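Local coordinates for protein agglutinin alpha chain (Artocarpus integer, PDB 4R6O) that binds D-galactose and the T-antigen disaccharide Gal-beta1,3-GalNAc as a tetrameric jacalin-type plant lectin that recognises IgA-1, at the 4-methyl-2H-chromen-2-one and alpha-D-galactopyranose site. Coordinates in Å, arbitrary orientation; residue numbers count along the deposited sequence, not the author numbering.

The 4-methyl-2H-chromen-2-one and alpha-D-galactopyranose site. Residues 1, 47, 76, 78, 80, 121-123, 125. With ZZ1 (4-methyl-2H-chromen-2-one), chain B; GLA (alpha-D-galactopyranose), chain C.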
ATOM      1  N   GLY A   1     -25.480   0.185 -19.795  1.00 27.76           N
ATOM      2  CA  GLY A   1     -24.415   0.348 -20.845  1.00 23.75           C
ATOM      3  C   GLY A   1     -23.340  -0.733 -20.751  1.00 20.86           C
ATOM      4  O   GLY A   1     -23.518  -1.747 -20.045  1.00 26.35           O
ATOM      5  N   PHE A  47     -22.435   4.686 -27.198  1.00 21.20           N
ATOM      6  CA  PHE A  47     -23.323   4.073 -28.218  1.00 23.05           C
ATOM      7  C   PHE A  47     -23.809   5.082 -29.294  1.00 24.98           C
ATOM      8  O   PHE A  47     -24.356   4.655 -30.351  1.00 26.68           O
ATOM      9  CB  PHE A  47     -24.552   3.490 -27.536  1.00 21.55           C
ATOM     10  CG  PHE A  47     -24.332   2.313 -26.590  1.00 23.76           C
ATOM     11  CD1 PHE A  47     -23.068   1.700 -26.369  1.00 23.30           C
ATOM     12  CD2 PHE A  47     -25.433   1.810 -25.882  1.00 22.01           C
ATOM     13  CE1 PHE A  47     -22.953   0.607 -25.486  1.00 24.10           C
ATOM     14  CE2 PHE A  47     -25.330   0.713 -25.016  1.00 22.78           C
ATOM     15  CZ  PHE A  47     -24.079   0.110 -24.807  1.00 22.50           C
ATOM     16  N   SER A  76     -32.454  11.507 -20.467  1.00 28.61           N
ATOM     17  CA  SER A  76     -33.423  10.541 -21.025  1.00 28.59           C
ATOM     18  C   SER A  76     -33.891   9.526 -20.008  1.00 27.18           C
ATOM     19  O   SER A  76     -34.195   8.394 -20.367  1.00 29.29           O
ATOM     20  CB  SER A  76     -32.869   9.864 -22.297  1.00 30.60           C
ATOM     21  OG  SER A  76     -32.200  10.823 -23.097  1.00 33.60           O
ATOM     22  N   TYR A  78     -32.174   8.284 -17.438  1.00 27.51           N
ATOM     23  CA  TYR A  78     -31.079   7.475 -16.913  1.00 30.11           C
ATOM     24  C   TYR A  78     -30.220   8.361 -16.021  1.00 27.74           C
ATOM     25  O   TYR A  78     -29.979   9.514 -16.379  1.00 28.58           O
ATOM     26  CB  TYR A  78     -30.195   6.935 -18.054  1.00 27.26           C
ATOM     27  CG  TYR A  78     -30.910   5.872 -18.869  1.00 27.70           C
ATOM     28  CD1 TYR A  78     -30.867   4.532 -18.474  1.00 27.99           C
ATOM     29  CD2 TYR A  78     -31.655   6.213 -20.001  1.00 29.11           C
ATOM     30  CE1 TYR A  78     -31.529   3.546 -19.198  1.00 30.97           C
ATOM     31  CE2 TYR A  78     -32.307   5.238 -20.736  1.00 29.89           C
ATOM     32  CZ  TYR A  78     -32.258   3.919 -20.311  1.00 30.76           C
ATOM     33  OH  TYR A  78     -32.923   2.950 -21.033  1.00 33.14           O
ATOM     34  N   VAL A  80     -26.827   9.377 -15.021  1.00 22.21           N
ATOM     35  CA  VAL A  80     -25.527   9.377 -15.761  1.00 22.95           C
ATOM     36  C   VAL A  80     -24.570  10.336 -15.127  1.00 23.22           C
ATOM     37  O   VAL A  80     -24.985  11.157 -14.302  1.00 22.16           O
ATOM     38  CB  VAL A  80     -25.681   9.647 -17.267  1.00 23.30           C
ATOM     39  CG1 VAL A  80     -26.543   8.537 -17.842  1.00 23.30           C
ATOM     40  CG2 VAL A  80     -26.286  11.018 -17.566  1.00 24.37           C
ATOM     41  N   GLY A 121     -23.073   3.714 -21.799  1.00 21.94           N
ATOM     42  CA  GLY A 121     -24.187   3.378 -22.763  1.00 21.12           C
ATOM     43  C   GLY A 121     -24.258   4.565 -23.695  1.00 16.98           C
ATOM     44  O   GLY A 121     -23.274   4.917 -24.394  1.00 19.74           O
ATOM     45  N   TYR A 122     -25.395   5.293 -23.739  1.00 19.41           N
ATOM     46  CA  TYR A 122     -25.352   6.512 -24.514  1.00 19.10           C
ATOM     47  C   TYR A 122     -24.414   7.542 -23.808  1.00 20.46           C
ATOM     48  O   TYR A 122     -23.721   8.325 -24.452  1.00 22.39           O
ATOM     49  CB  TYR A 122     -26.724   7.178 -24.707  1.00 21.11           C
ATOM     50  CG  TYR A 122     -27.659   6.505 -25.724  1.00 20.98           C
ATOM     51  CD1 TYR A 122     -27.647   5.148 -25.914  1.00 21.87           C
ATOM     52  CD2 TYR A 122     -28.605   7.277 -26.388  1.00 23.21           C
ATOM     53  CE1 TYR A 122     -28.519   4.539 -26.814  1.00 19.84           C
ATOM     54  CE2 TYR A 122     -29.500   6.676 -27.277  1.00 21.66           C
ATOM     55  CZ  TYR A 122     -29.426   5.351 -27.489  1.00 22.99           C
ATOM     56  OH  TYR A 122     -30.364   4.841 -28.397  1.00 24.05           O
ATOM     57  N   TRP A 123     -24.428   7.476 -22.485  1.00 21.90           N
ATOM     58  CA  TRP A 123     -23.518   8.392 -21.722  1.00 20.32           C
ATOM     59  C   TRP A 123     -22.786   7.581 -20.714  1.00 17.91           C
ATOM     60  O   TRP A 123     -23.089   6.451 -20.466  1.00 18.91           O
ATOM     61  CB  TRP A 123     -24.259   9.592 -21.110  1.00 23.38           C
ATOM     62  CG  TRP A 123     -25.043  10.335 -22.185  1.00 21.40           C
ATOM     63  CD1 TRP A 123     -24.589  11.272 -23.113  1.00 24.23           C
ATOM     64  CD2 TRP A 123     -26.453  10.102 -22.513  1.00 21.90           C
ATOM     65  NE1 TRP A 123     -25.639  11.641 -23.992  1.00 21.42           N
ATOM     66  CE2 TRP A 123     -26.758  10.958 -23.664  1.00 20.99           C
ATOM     67  CE3 TRP A 123     -27.446   9.252 -21.997  1.00 23.00           C
ATOM     68  CZ2 TRP A 123     -28.044  10.975 -24.261  1.00 23.61           C
ATOM     69  CZ3 TRP A 123     -28.751   9.313 -22.596  1.00 24.69           C
ATOM     70  CH2 TRP A 123     -28.988  10.127 -23.708  1.00 20.49           C
ATOM     71  N   ASP A 125     -22.310   5.972 -17.538  1.00 17.71           N
ATOM     72  CA  ASP A 125     -23.329   5.564 -16.544  1.00 20.75           C
ATOM     73  C   ASP A 125     -22.834   5.784 -15.109  1.00 23.56           C
ATOM     74  O   ASP A 125     -23.526   6.414 -14.290  1.00 21.10           O
ATOM     75  CB  ASP A 125     -23.714   4.117 -16.696  1.00 21.73           C
ATOM     76  CG  ASP A 125     -24.226   3.812 -18.095  1.00 26.59           C
ATOM     77  OD1 ASP A 125     -25.082   4.596 -18.579  1.00 26.72           O
ATOM     78  OD2 ASP A 125     -23.711   2.833 -18.688  1.00 26.85           O
TER
HETATM   79  O8  ZZ1 B 201     -35.335   5.441 -27.194  1.00 46.34           O
HETATM   80  C8  ZZ1 B 201     -34.343   5.758 -26.538  1.00 44.03           C
HETATM   81  O1  ZZ1 B 201     -33.603   4.817 -25.872  1.00 44.56           O
HETATM   82  C11 ZZ1 B 201     -32.523   5.206 -25.118  1.00 36.76           C
HETATM   83  C10 ZZ1 B 201     -31.825   4.222 -24.420  1.00 34.73           C
HETATM   84  C1  ZZ1 B 201     -30.726   4.615 -23.659  1.00 31.58           C
HETATM   85  C2  ZZ1 B 201     -30.379   5.949 -23.599  1.00 31.47           C
HETATM   86  C3  ZZ1 B 201     -31.098   6.939 -24.284  1.00 34.06           C
HETATM   87  C4  ZZ1 B 201     -32.183   6.574 -25.067  1.00 36.55           C
HETATM   88  C5  ZZ1 B 201     -32.918   7.546 -25.777  1.00 35.18           C
HETATM   89  C6  ZZ1 B 201     -32.597   8.910 -25.794  1.00 33.65           C
HETATM   90  C7  ZZ1 B 201     -33.989   7.110 -26.531  1.00 42.37           C
HETATM   91  C1  GLA C 202     -28.596   3.422 -23.066  1.00 31.03           C
HETATM   92  C2  GLA C 202     -28.282   2.107 -22.439  1.00 28.76           C
HETATM   93  C3  GLA C 202     -28.572   2.057 -20.893  1.00 28.28           C
HETATM   94  C4  GLA C 202     -27.797   3.229 -20.223  1.00 30.15           C
HETATM   95  C5  GLA C 202     -28.193   4.515 -20.979  1.00 26.85           C
HETATM   96  C6  GLA C 202     -27.504   5.777 -20.430  1.00 27.02           C
HETATM   97  O1  GLA C 202     -30.086   3.628 -22.991  1.00 27.52           O
HETATM   98  O2  GLA C 202     -29.061   1.117 -23.083  1.00 29.77           O
HETATM   99  O3  GLA C 202     -28.229   0.754 -20.300  1.00 27.52           O
HETATM  100  O4  GLA C 202     -26.395   2.959 -20.374  1.00 26.84           O
HETATM  101  O5  GLA C 202     -27.866   4.436 -22.403  1.00 25.90           O
HETATM  102  O6  GLA C 202     -26.166   5.864 -20.945  1.00 25.37           O
HETATM  103  O   HOH W   1     -31.888   1.229 -22.659  1.00 31.30           O
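The primary galactose site of the jacalin fold, built around the free amino terminus, illustrates how a lectin reads one sugar through polar edges and aromatic faces. Gly1 N donates to GLA O3 and to the axial 4-hydroxyl, GLA O4 (3.0 Å). The carboxylate of Asp125 grips two hydroxyls through OD1: GLA O6 arrives at the syn lone pair, whereas GLA O4, at 2.8 Å from OD1, comes from above the carboxylate plane. The amine, probably charged, and Asp125 together bind O4, which probably accounts for the preference for galactose. Backbone amides complete the grip, Tyr122 N pointing almost straight at the ring oxygen GLA O5 (178° at H) and Trp123 N at GLA O6 (2.8 Å).

Tyr78 offers a face for a CH-pi contact, with GLA C5 over its centre, 3.7 Å from the centroid. The same face, at CE2, meets C1 of the methylcoumarin aglycone ZZ1 at 3.4 Å, and the phenol OH reaches O1 and O2 of GLA through a water. Tyr122 stacks face to face on the benzo ring of ZZ1 (centroids 3.7 Å, planes 15° apart), while its CB lies over one face of the Trp123 indole, toward the rim, which should steady the stack. Ser76 OG and CB make van der Waals contact with the methyl C6 of ZZ1.

The pocket lies at one end of the beta-prism, where the amino terminus meets the loop joining strands 112-120 and 124-132 and the start of strand 78-88.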